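Local coordinates for protein lipocalin AI-4 (Rhodnius prolixus, PDB 5H9N) that binds the cysteinyl leukotriene LTC4 inside a lipocalin barrel and, as a salivary protein of a blood-feeding insect, probably sequesters such mediators at the bite, at residues T28-L33 with K47-S52; N24-G29 with V98-A103. The protein carries 1 engineered substitution. All coordinates share one frame; numbering follows the deposited sequence.

Contact 1: residues T28-L33 with K47-S52; sequences TGDWYL and KYQTGS. With LTX ((5~{S},6~{R},7~{E},9~{E},11~{Z},14~{Z})-6-[(2~{R})-2-[[(4~{S})-4-azanyl-5-oxidanyl-5-oxidanylidene-pentanoyl]amino]-3-( 2-hydroxy-2-oxoethylamino)-3-oxidanylidene-propyl]sulfanyl-5-oxidanyl-icosa-7,9,11,14-tetraenoic acid), chain B.
Trp31 and Tyr48 sit opposite each other as an antiparallel hydrogen-bonded pair, and both side chains turn to the face of the sheet that lines the ligand pocket. Their backbones exchange two nearly straight bonds, Trp31 N to Tyr48 O at 2.9 Å and Tyr48 N to Trp31 O at 2.8 Å. On this buried face the packing is close: the tail-end carbon C20 of LTX lies 3.8 Å from Trp31 CD1, while C12, farther up the chain, meets the Tyr48 ring at its edge, in plane. Leu33 runs alongside Tyr48, its CB 4.1 Å from ring atom CE1, and the Tyr48 hydroxyl is held outside the pair by Glu46 and Arg110. Strands 30-36 and 46-51 form a hairpin of the antiparallel lipocalin barrel, whose interior receives the fatty chain of the leukotriene. The other face, carrying Asp30, Tyr32, Lys47 and Gln49, is looser and more exposed. Here Lys47, with CG anti to the backbone N (chi1 -179°), sends CG over one face of the Tyr32 ring, 4.2 Å from its centroid, a CH-pi contact. Asp30 OD2 and Lys47 NZ are 4.3 Å apart, too far for a salt bridge, though their opposite charges may still attract. Beside the pairing of Asp30 with Gln49, Gly29 O accepts from both Thr50 N and Thr50 OG1, the hydroxyl in the carbonyl plane at 2.8 Å, and a water links Gly29 N to Thr50 O.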
ATOM      1  N   THR A  28       8.686   9.499   1.689  1.00 18.57           N
ATOM      2  CA  THR A  28       8.859  10.765   2.381  1.00 18.39           C
ATOM      3  C   THR A  28       7.484  11.402   2.529  1.00 16.86           C
ATOM      4  O   THR A  28       6.613  11.199   1.682  1.00 19.02           O
ATOM      5  CB  THR A  28       9.823  11.703   1.630  1.00 24.09           C
ATOM      6  OG1 THR A  28      10.127  12.836   2.450  1.00 28.92           O
ATOM      7  CG2 THR A  28       9.217  12.175   0.319  1.00 26.54           C
ATOM      8  N   GLY A  29       7.280  12.130   3.619  1.00 16.49           N
ATOM      9  CA  GLY A  29       6.009  12.796   3.856  1.00 15.27           C
ATOM     10  C   GLY A  29       4.879  11.875   4.285  1.00 15.02           C
ATOM     11  O   GLY A  29       5.103  10.748   4.724  1.00 15.77           O
ATOM     12  N   ASP A  30       3.654  12.380   4.171  1.00 14.74           N
ATOM     13  CA  ASP A  30       2.435  11.662   4.541  1.00 11.98           C
ATOM     14  C   ASP A  30       1.683  11.203   3.312  1.00 12.82           C
ATOM     15  O   ASP A  30       1.642  11.912   2.302  1.00 12.84           O
ATOM     16  CB  ASP A  30       1.506  12.553   5.364  1.00 14.73           C
ATOM     17  CG  ASP A  30       2.067  12.904   6.720  1.00 16.12           C
ATOM     18  OD1 ASP A  30       2.914  12.148   7.221  1.00 18.94           O
ATOM     19  OD2 ASP A  30       1.646  13.933   7.292  1.00 17.19           O
ATOM     20  N   TRP A  31       1.060  10.038   3.425  1.00 10.83           N
ATOM     21  CA  TRP A  31       0.186   9.515   2.383  1.00  9.94           C
ATOM     22  C   TRP A  31      -1.159   9.130   3.016  1.00 10.54           C
ATOM     23  O   TRP A  31      -1.168   8.356   3.974  1.00 11.91           O
ATOM     24  CB  TRP A  31       0.790   8.280   1.730  1.00 10.71           C
ATOM     25  CG  TRP A  31       1.924   8.497   0.765  1.00 10.25           C
ATOM     26  CD1 TRP A  31       3.246   8.243   0.982  1.00 11.62           C
ATOM     27  CD2 TRP A  31       1.819   8.971  -0.581  1.00  9.99           C
ATOM     28  NE1 TRP A  31       3.978   8.527  -0.151  1.00 12.32           N
ATOM     29  CE2 TRP A  31       3.121   8.975  -1.124  1.00 11.44           C
ATOM     30  CE3 TRP A  31       0.744   9.385  -1.381  1.00 10.66           C
ATOM     31  CZ2 TRP A  31       3.378   9.390  -2.431  1.00 12.86           C
ATOM     32  CZ3 TRP A  31       1.001   9.791  -2.669  1.00 10.60           C
ATOM     33  CH2 TRP A  31       2.302   9.778  -3.190  1.00 10.75           C
ATOM     34  N   TYR A  32      -2.279   9.606   2.467  1.00  8.55           N
ATOM     35  CA  TYR A  32      -3.611   9.220   2.937  1.00  7.49           C
ATOM     36  C   TYR A  32      -4.135   8.090   2.082  1.00  8.02           C
ATOM     37  O   TYR A  32      -4.089   8.165   0.855  1.00  7.46           O
ATOM     38  CB  TYR A  32      -4.576  10.412   2.882  1.00  9.39           C
ATOM     39  CG  TYR A  32      -4.178  11.537   3.795  1.00  9.60           C
ATOM     40  CD1 TYR A  32      -3.255  12.489   3.381  1.00 12.99           C
ATOM     41  CD2 TYR A  32      -4.700  11.639   5.081  1.00 11.73           C
ATOM     42  CE1 TYR A  32      -2.861  13.517   4.218  1.00 15.98           C
ATOM     43  CE2 TYR A  32      -4.318  12.671   5.926  1.00 11.63           C
ATOM     44  CZ  TYR A  32      -3.399  13.597   5.482  1.00 12.78           C
ATOM     45  OH  TYR A  32      -2.995  14.630   6.300  1.00 17.44           O
ATOM     46  N   LEU A  33      -4.657   7.047   2.724  1.00  7.46           N
ATOM     47  CA  LEU A  33      -5.250   5.937   2.004  1.00  7.39           C
ATOM     48  C   LEU A  33      -6.697   6.306   1.669  1.00  7.23           C
ATOM     49  O   LEU A  33      -7.587   6.209   2.521  1.00  8.00           O
ATOM     50  CB  LEU A  33      -5.162   4.659   2.851  1.00  7.47           C
ATOM     51  CG  LEU A  33      -5.803   3.397   2.270  1.00  8.02           C
ATOM     52  CD1 LEU A  33      -5.410   3.190   0.822  1.00  9.27           C
ATOM     53  CD2 LEU A  33      -5.439   2.168   3.112  1.00 10.55           C
ATOM     54  N   LYS A  47      -3.795   7.742   7.766  1.00  8.89           N
ATOM     55  CA  LYS A  47      -2.673   8.583   7.368  1.00  9.71           C
ATOM     56  C   LYS A  47      -1.388   7.818   7.623  1.00 10.32           C
ATOM     57  O   LYS A  47      -1.066   7.510   8.773  1.00 11.21           O
ATOM     58  CB  LYS A  47      -2.662   9.901   8.142  1.00 12.28           C
ATOM     59  CG  LYS A  47      -1.511  10.819   7.733  1.00 15.18           C
ATOM     60  CD  LYS A  47      -1.505  12.122   8.526  1.00 20.06           C
ATOM     61  CE  LYS A  47      -1.131  11.884   9.983  1.00 22.48           C
ATOM     62  NZ  LYS A  47      -0.901  13.162  10.714  1.00 24.16           N
ATOM     63  N   TYR A  48      -0.663   7.504   6.554  1.00 10.33           N
ATOM     64  CA  TYR A  48       0.612   6.797   6.637  1.00 10.14           C
ATOM     65  C   TYR A  48       1.740   7.816   6.708  1.00 12.17           C
ATOM     66  O   TYR A  48       1.962   8.587   5.769  1.00 12.21           O
ATOM     67  CB  TYR A  48       0.784   5.855   5.439  1.00 11.57           C
ATOM     68  CG  TYR A  48      -0.081   4.628   5.522  1.00  9.87           C
ATOM     69  CD1 TYR A  48      -1.461   4.720   5.387  1.00 11.64           C
ATOM     70  CD2 TYR A  48       0.475   3.371   5.755  1.00 12.01           C
ATOM     71  CE1 TYR A  48      -2.267   3.581   5.474  1.00 12.19           C
ATOM     72  CE2 TYR A  48      -0.317   2.242   5.841  1.00 11.96           C
ATOM     73  CZ  TYR A  48      -1.683   2.350   5.712  1.00 11.15           C
ATOM     74  OH  TYR A  48      -2.459   1.222   5.802  1.00 11.97           O
ATOM     75  N   GLN A  49       2.448   7.808   7.831  1.00 12.61           N
ATOM     76  CA  GLN A  49       3.560   8.711   8.066  1.00 12.62           C
ATOM     77  C   GLN A  49       4.845   7.974   7.770  1.00 12.04           C
ATOM     78  O   GLN A  49       5.055   6.878   8.286  1.00 14.53           O
ATOM     79  CB  GLN A  49       3.532   9.199   9.503  1.00 13.15           C
ATOM     80  CG  GLN A  49       2.241   9.925   9.833  1.00 18.11           C
ATOM     81  CD  GLN A  49       2.129  10.316  11.286  1.00 23.64           C
ATOM     82  OE1 GLN A  49       1.161   9.973  11.962  1.00 22.62           O
ATOM     83  NE2 GLN A  49       3.115  11.043  11.773  1.00 23.38           N
ATOM     84  N   THR A  50       5.705   8.565   6.949  1.00 12.37           N
ATOM     85  CA  THR A  50       6.957   7.911   6.586  1.00 13.31           C
ATOM     86  C   THR A  50       8.145   8.575   7.257  1.00 13.40           C
ATOM     87  O   THR A  50       8.126   9.774   7.551  1.00 13.97           O
ATOM     88  CB  THR A  50       7.216   7.916   5.060  1.00 14.44           C
ATOM     89  OG1 THR A  50       7.466   9.256   4.619  1.00 16.32           O
ATOM     90  CG2 THR A  50       6.047   7.304   4.280  1.00 17.19           C
ATOM     91  N   GLY A  51       9.190   7.783   7.474  1.00 12.71           N
ATOM     92  CA  GLY A  51      10.454   8.290   7.982  1.00 13.15           C
ATOM     93  C   GLY A  51      11.599   7.599   7.271  1.00 14.75           C
ATOM     94  O   GLY A  51      11.374   6.792   6.363  1.00 15.29           O
ATOM     95  N   SER A  52      12.821   7.905   7.686  1.00 14.55           N
ATOM     96  CA  SER A  52      14.012   7.304   7.089  1.00 15.99           C
ATOM     97  C   SER A  52      14.021   5.796   7.224  1.00 15.16           C
ATOM     98  O   SER A  52      13.378   5.245   8.122  1.00 17.69           O
ATOM     99  CB  SER A  52      15.279   7.840   7.749  1.00 16.82           C
ATOM    100  OG  SER A  52      15.307   9.249   7.770  1.00 17.28           O
TER
HETATM  101  O2  LTX B 201      -4.240  -5.230   2.099  1.00 13.54           O
HETATM  102  C1  LTX B 201      -5.460  -5.113   2.359  1.00 14.25           C
HETATM  103  O1  LTX B 201      -6.041  -4.000   2.393  1.00 13.07           O
HETATM  104  C2  LTX B 201      -6.263  -6.364   2.625  1.00 15.11           C
HETATM  105  C3  LTX B 201      -6.581  -6.456   4.114  1.00 21.41           C
HETATM  106  C4  LTX B 201      -5.339  -6.150   4.949  1.00 26.32           C
HETATM  107  C5  LTX B 201      -5.570  -6.500   6.412  1.00 31.46           C
HETATM  108  O3  LTX B 201      -6.482  -5.569   7.013  1.00 33.97           O
HETATM  109  C6  LTX B 201      -4.267  -6.518   7.205  1.00 25.02           C
HETATM  110  C7  LTX B 201      -3.625  -5.137   7.249  1.00 25.78           C
HETATM  111  C8  LTX B 201      -2.441  -4.871   6.671  1.00 22.08           C
HETATM  112  C9  LTX B 201      -1.858  -3.523   6.764  1.00 16.13           C
HETATM  113  C10 LTX B 201      -0.596  -3.226   6.424  1.00 15.24           C
HETATM  114  C11 LTX B 201      -0.099  -1.854   6.565  1.00 15.15           C
HETATM  115  C12 LTX B 201       1.119  -1.399   6.243  1.00 14.73           C
HETATM  116  C13 LTX B 201       2.243  -2.237   5.658  1.00 19.44           C
HETATM  117  C14 LTX B 201       2.064  -2.453   4.168  1.00 16.07           C
HETATM  118  C15 LTX B 201       2.317  -1.526   3.250  1.00 20.60           C
HETATM  119  C16 LTX B 201       2.829  -0.151   3.608  1.00 27.43           C
HETATM  120  C17 LTX B 201       2.250   0.885   2.649  1.00 24.70           C
HETATM  121  C18 LTX B 201       2.927   2.230   2.874  1.00 27.75           C
HETATM  122  C19 LTX B 201       2.196   3.363   2.170  1.00 27.99           C
HETATM  123  C20 LTX B 201       2.914   4.682   2.382  1.00 21.29           C
HETATM  124  O32 LTX B 201      -4.525  -1.803  11.649  1.00 21.11           O
HETATM  125  C21 LTX B 201      -4.300  -2.922  11.151  1.00 23.51           C
HETATM  126  O31 LTX B 201      -4.502  -3.193   9.949  1.00 25.01           O
HETATM  127  CA3 LTX B 201      -3.759  -4.001  12.051  1.00 24.38           C
HETATM  128  N3  LTX B 201      -3.514  -5.216  11.290  1.00 25.59           N
HETATM  129  C22 LTX B 201      -3.312  -6.405  11.850  1.00 25.88           C
HETATM  130  O33 LTX B 201      -3.328  -6.546  13.060  1.00 34.64           O
HETATM  131  CA2 LTX B 201      -3.057  -7.600  10.975  1.00 25.08           C
HETATM  132  CB2 LTX B 201      -3.039  -7.253   9.486  1.00 27.27           C
HETATM  133  SG2 LTX B 201      -4.668  -7.117   8.828  1.00 30.21           S
HETATM  134  N2  LTX B 201      -4.003  -8.656  11.271  1.00 25.27           N
HETATM  135  CD1 LTX B 201      -3.607  -9.901  11.496  1.00 32.76           C
HETATM  136  OE1 LTX B 201      -2.525 -10.336  11.126  1.00 27.80           O
HETATM  137  CG1 LTX B 201      -4.610 -10.750  12.240  1.00 42.31           C
HETATM  138  CB1 LTX B 201      -4.246 -12.225  12.177  1.00 51.91           C
HETATM  139  CA1 LTX B 201      -5.482 -13.072  12.466  1.00 65.42           C
HETATM  140  N1  LTX B 201      -6.603 -12.608  11.623  1.00 64.49           N
HETATM  141  C23 LTX B 201      -5.875 -12.964  13.908  1.00 73.19           C
HETATM  142  O11 LTX B 201      -7.036 -12.587  14.182  1.00 75.27           O
HETATM  143  O12 LTX B 201      -5.030 -13.262  14.779  1.00 76.04           O
HETATM  144  O   HOH W   1       8.994  11.837   5.650  1.00 38.81           O

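Contact 2: residues N24-G29 with V98-A103; sequences NRFFTG and VETDYA
Phe26 and Tyr102 bring the two backbones closest, their CA atoms 5.5 Å apart, where the end of the short helix 23-26 meets the turn that follows strand 90-100. The helical conformation stops at Phe27, the centre of an inverse gamma turn, while across the contact Thr100 OG1 accepts from Tyr102 N at 2.9 Å to make an ST turn. Tyr102 follows in that turn, and its CB is directed at segment 24-29. The side chains of Arg25 and Tyr102 cross at about a right angle, with Arg25 CD over one face of the ring and CB 3.5 Å from Tyr102 CD1. The arginine chain bends at chi3 (67°), which sets the place of NE. Tyr102 CB sits over the centre of one guanidinium face, and NH1 is only 3.2 Å from ring atom CD2; the two planes are 40° apart, short of a parallel stack. On the outer side a water accepts from Arg25 NH1 and donates to Asp101 O, bridging the segments. Deeper in, Phe26 CB packs 4.1 Å from Tyr102 CD1, and the edge of the Phe26 ring faces Thr100 OG1, which also bonds to Tyr105. Phe26 belongs to the leukotriene pocket and rests on Ala106 and Leu108 of strand 105-112, while Tyr102 reaches back through OH to Asp22. The short helix packs on the turn joining strands 90-100 and 105-112.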
ATOM      1  N   ASN A  24      13.328   7.109  -2.643  1.00 21.06           N
ATOM      2  CA  ASN A  24      13.570   8.312  -1.859  1.00 21.45           C
ATOM      3  C   ASN A  24      12.432   9.317  -1.975  1.00 22.31           C
ATOM      4  O   ASN A  24      12.122  10.025  -1.019  1.00 28.27           O
ATOM      5  CB  ASN A  24      14.887   8.973  -2.276  1.00 25.14           C
ATOM      6  CG  ASN A  24      16.103   8.244  -1.739  1.00 31.88           C
ATOM      7  OD1 ASN A  24      16.000   7.429  -0.821  1.00 34.27           O
ATOM      8  ND2 ASN A  24      17.268   8.538  -2.308  1.00 33.15           N
ATOM      9  N   ARG A  25      11.804   9.379  -3.144  1.00 20.03           N
ATOM     10  CA  ARG A  25      10.712  10.329  -3.341  1.00 20.00           C
ATOM     11  C   ARG A  25       9.382   9.783  -2.861  1.00 19.25           C
ATOM     12  O   ARG A  25       8.478  10.546  -2.552  1.00 21.83           O
ATOM     13  CB  ARG A  25      10.585  10.726  -4.806  1.00 23.83           C
ATOM     14  CG  ARG A  25      11.747  11.544  -5.326  1.00 25.60           C
ATOM     15  CD  ARG A  25      11.361  12.202  -6.631  1.00 27.79           C
ATOM     16  NE  ARG A  25      10.317  13.196  -6.416  1.00 40.41           N
ATOM     17  CZ  ARG A  25       9.407  13.527  -7.324  1.00 35.64           C
ATOM     18  NH1 ARG A  25       9.406  12.927  -8.505  1.00 39.07           N
ATOM     19  NH2 ARG A  25       8.490  14.441  -7.042  1.00 32.89           N
ATOM     20  N   PHE A  26       9.250   8.464  -2.814  1.00 18.41           N
ATOM     21  CA  PHE A  26       8.004   7.879  -2.348  1.00 15.87           C
ATOM     22  C   PHE A  26       7.932   7.813  -0.820  1.00 15.10           C
ATOM     23  O   PHE A  26       6.914   8.163  -0.223  1.00 15.50           O
ATOM     24  CB  PHE A  26       7.792   6.477  -2.918  1.00 17.90           C
ATOM     25  CG  PHE A  26       6.546   5.833  -2.390  1.00 13.14           C
ATOM     26  CD1 PHE A  26       5.305   6.224  -2.869  1.00 15.08           C
ATOM     27  CD2 PHE A  26       6.597   4.883  -1.372  1.00 16.33           C
ATOM     28  CE1 PHE A  26       4.152   5.680  -2.360  1.00 11.58           C
ATOM     29  CE2 PHE A  26       5.436   4.330  -0.863  1.00 14.24           C
ATOM     30  CZ  PHE A  26       4.217   4.728  -1.362  1.00 13.74           C
ATOM     31  N   PHE A  27       9.003   7.341  -0.193  1.00 17.78           N
ATOM     32  CA  PHE A  27       9.007   7.149   1.254  1.00 17.48           C
ATOM     33  C   PHE A  27       9.406   8.424   1.982  1.00 19.87           C
ATOM     34  O   PHE A  27      10.356   8.443   2.769  1.00 20.76           O
ATOM     35  CB  PHE A  27       9.933   5.990   1.636  1.00 20.61           C
ATOM     36  CG  PHE A  27       9.441   4.648   1.169  1.00 17.47           C
ATOM     37  CD1 PHE A  27       8.365   4.034   1.791  1.00 18.87           C
ATOM     38  CD2 PHE A  27      10.046   4.002   0.101  1.00 21.94           C
ATOM     39  CE1 PHE A  27       7.910   2.799   1.365  1.00 18.94           C
ATOM     40  CE2 PHE A  27       9.600   2.768  -0.330  1.00 20.59           C
ATOM     41  CZ  PHE A  27       8.529   2.164   0.298  1.00 19.40           C
ATOM     42  N   THR A  28       8.686   9.499   1.689  1.00 18.57           N
ATOM     43  CA  THR A  28       8.859  10.765   2.381  1.00 18.39           C
ATOM     44  C   THR A  28       7.484  11.402   2.529  1.00 16.86           C
ATOM     45  O   THR A  28       6.613  11.199   1.682  1.00 19.02           O
ATOM     46  CB  THR A  28       9.823  11.703   1.630  1.00 24.09           C
ATOM     47  OG1 THR A  28      10.127  12.836   2.450  1.00 28.92           O
ATOM     48  CG2 THR A  28       9.217  12.175   0.319  1.00 26.54           C
ATOM     49  N   GLY A  29       7.280  12.130   3.619  1.00 16.49           N
ATOM     50  CA  GLY A  29       6.009  12.796   3.856  1.00 15.27           C
ATOM     51  C   GLY A  29       4.879  11.875   4.285  1.00 15.02           C
ATOM     52  O   GLY A  29       5.103  10.748   4.724  1.00 15.77           O
ATOM     53  N   VAL A  98       2.808   0.338  -7.745  1.00  9.85           N
ATOM     54  CA  VAL A  98       2.506   0.053  -9.134  1.00 11.29           C
ATOM     55  C   VAL A  98       2.740   1.276 -10.014  1.00 10.39           C
ATOM     56  O   VAL A  98       3.344   1.173 -11.076  1.00 11.02           O
ATOM     57  CB  VAL A  98       1.054  -0.448  -9.274  1.00 10.29           C
ATOM     58  CG1 VAL A  98       0.721  -0.725 -10.722  1.00 13.82           C
ATOM     59  CG2 VAL A  98       0.848  -1.705  -8.419  1.00 12.02           C
ATOM     60  N   GLU A  99       2.263   2.427  -9.562  1.00  9.87           N
ATOM     61  CA  GLU A  99       2.391   3.671 -10.311  1.00 12.14           C
ATOM     62  C   GLU A  99       2.322   4.824  -9.333  1.00 11.48           C
ATOM     63  O   GLU A  99       1.470   4.802  -8.443  1.00 11.54           O
ATOM     64  CB  GLU A  99       1.270   3.806 -11.347  1.00 13.99           C
ATOM     65  CG  GLU A  99       1.418   3.002 -12.611  1.00 33.85           C
ATOM     66  CD  GLU A  99       2.136   3.769 -13.697  1.00 45.88           C
ATOM     67  OE1 GLU A  99       1.453   4.279 -14.609  1.00 56.58           O
ATOM     68  OE2 GLU A  99       3.377   3.871 -13.631  1.00 40.30           O
ATOM     69  N   THR A 100       3.177   5.833  -9.477  1.00 11.58           N
ATOM     70  CA  THR A 100       3.089   7.018  -8.618  1.00 11.95           C
ATOM     71  C   THR A 100       3.699   8.215  -9.309  1.00 11.16           C
ATOM     72  O   THR A 100       4.607   8.050 -10.121  1.00 13.19           O
ATOM     73  CB  THR A 100       3.793   6.808  -7.250  1.00 11.07           C
ATOM     74  OG1 THR A 100       3.621   7.971  -6.434  1.00 11.45           O
ATOM     75  CG2 THR A 100       5.268   6.559  -7.431  1.00 13.56           C
ATOM     76  N   ASP A 101       3.189   9.413  -9.016  1.00 12.23           N
ATOM     77  CA  ASP A 101       3.853  10.634  -9.472  1.00 14.45           C
ATOM     78  C   ASP A 101       4.534  11.326  -8.292  1.00 13.49           C
ATOM     79  O   ASP A 101       5.020  12.446  -8.423  1.00 14.04           O
ATOM     80  CB  ASP A 101       2.867  11.571 -10.193  1.00 13.74           C
ATOM     81  CG  ASP A 101       1.896  12.273  -9.253  1.00 12.76           C
ATOM     82  OD1 ASP A 101       1.728  11.829  -8.107  1.00 13.60           O
ATOM     83  OD2 ASP A 101       1.290  13.272  -9.693  1.00 15.50           O
ATOM     84  N   TYR A 102       4.549  10.647  -7.142  1.00 13.22           N
ATOM     85  CA  TYR A 102       5.225  11.073  -5.899  1.00 12.36           C
ATOM     86  C   TYR A 102       4.600  12.280  -5.203  1.00 14.04           C
ATOM     87  O   TYR A 102       4.506  12.301  -3.980  1.00 15.33           O
ATOM     88  CB  TYR A 102       6.717  11.343  -6.150  1.00 16.66           C
ATOM     89  CG  TYR A 102       7.419  10.186  -6.827  1.00 15.61           C
ATOM     90  CD1 TYR A 102       7.797   9.063  -6.105  1.00 15.23           C
ATOM     91  CD2 TYR A 102       7.693  10.215  -8.188  1.00 16.51           C
ATOM     92  CE1 TYR A 102       8.427   8.002  -6.716  1.00 16.70           C
ATOM     93  CE2 TYR A 102       8.322   9.155  -8.809  1.00 19.02           C
ATOM     94  CZ  TYR A 102       8.695   8.058  -8.070  1.00 16.85           C
ATOM     95  OH  TYR A 102       9.325   7.002  -8.700  1.00 20.26           O
ATOM     96  N   ALA A 103       4.183  13.275  -5.975  1.00 14.41           N
ATOM     97  CA  ALA A 103       3.664  14.521  -5.434  1.00 13.98           C
ATOM     98  C   ALA A 103       2.151  14.536  -5.212  1.00 13.77           C
ATOM     99  O   ALA A 103       1.642  15.420  -4.517  1.00 14.74           O
ATOM    100  CB  ALA A 103       4.052  15.655  -6.356  1.00 18.18           C
TER
HETATM  101  O   HOH W   2       7.096  13.109 -10.157  1.00 18.55           O

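Contacts 1 and 2 share Thr28 and Gly29, in the short link between helix 23-26 and strand 30-36, and their centres lie about 10 Å apart. Both are partly buried, each with a pocket side and a solvent side. Contact 1 is sheet pairing, held mainly by backbone hydrogen bonds; contact 2 joins a helix end to a turn through side-chain packing and a water bridge. Trp31 ties them together: its NE1 probably bonds to Phe26 O at 3.0 Å, its ring stacks with that of Phe26, and CH2 packs 3.4 Å from Tyr102 O. Arg128 reaches both, bonding to Asp30 O and Tyr102 O as well as to the shared Thr28 O.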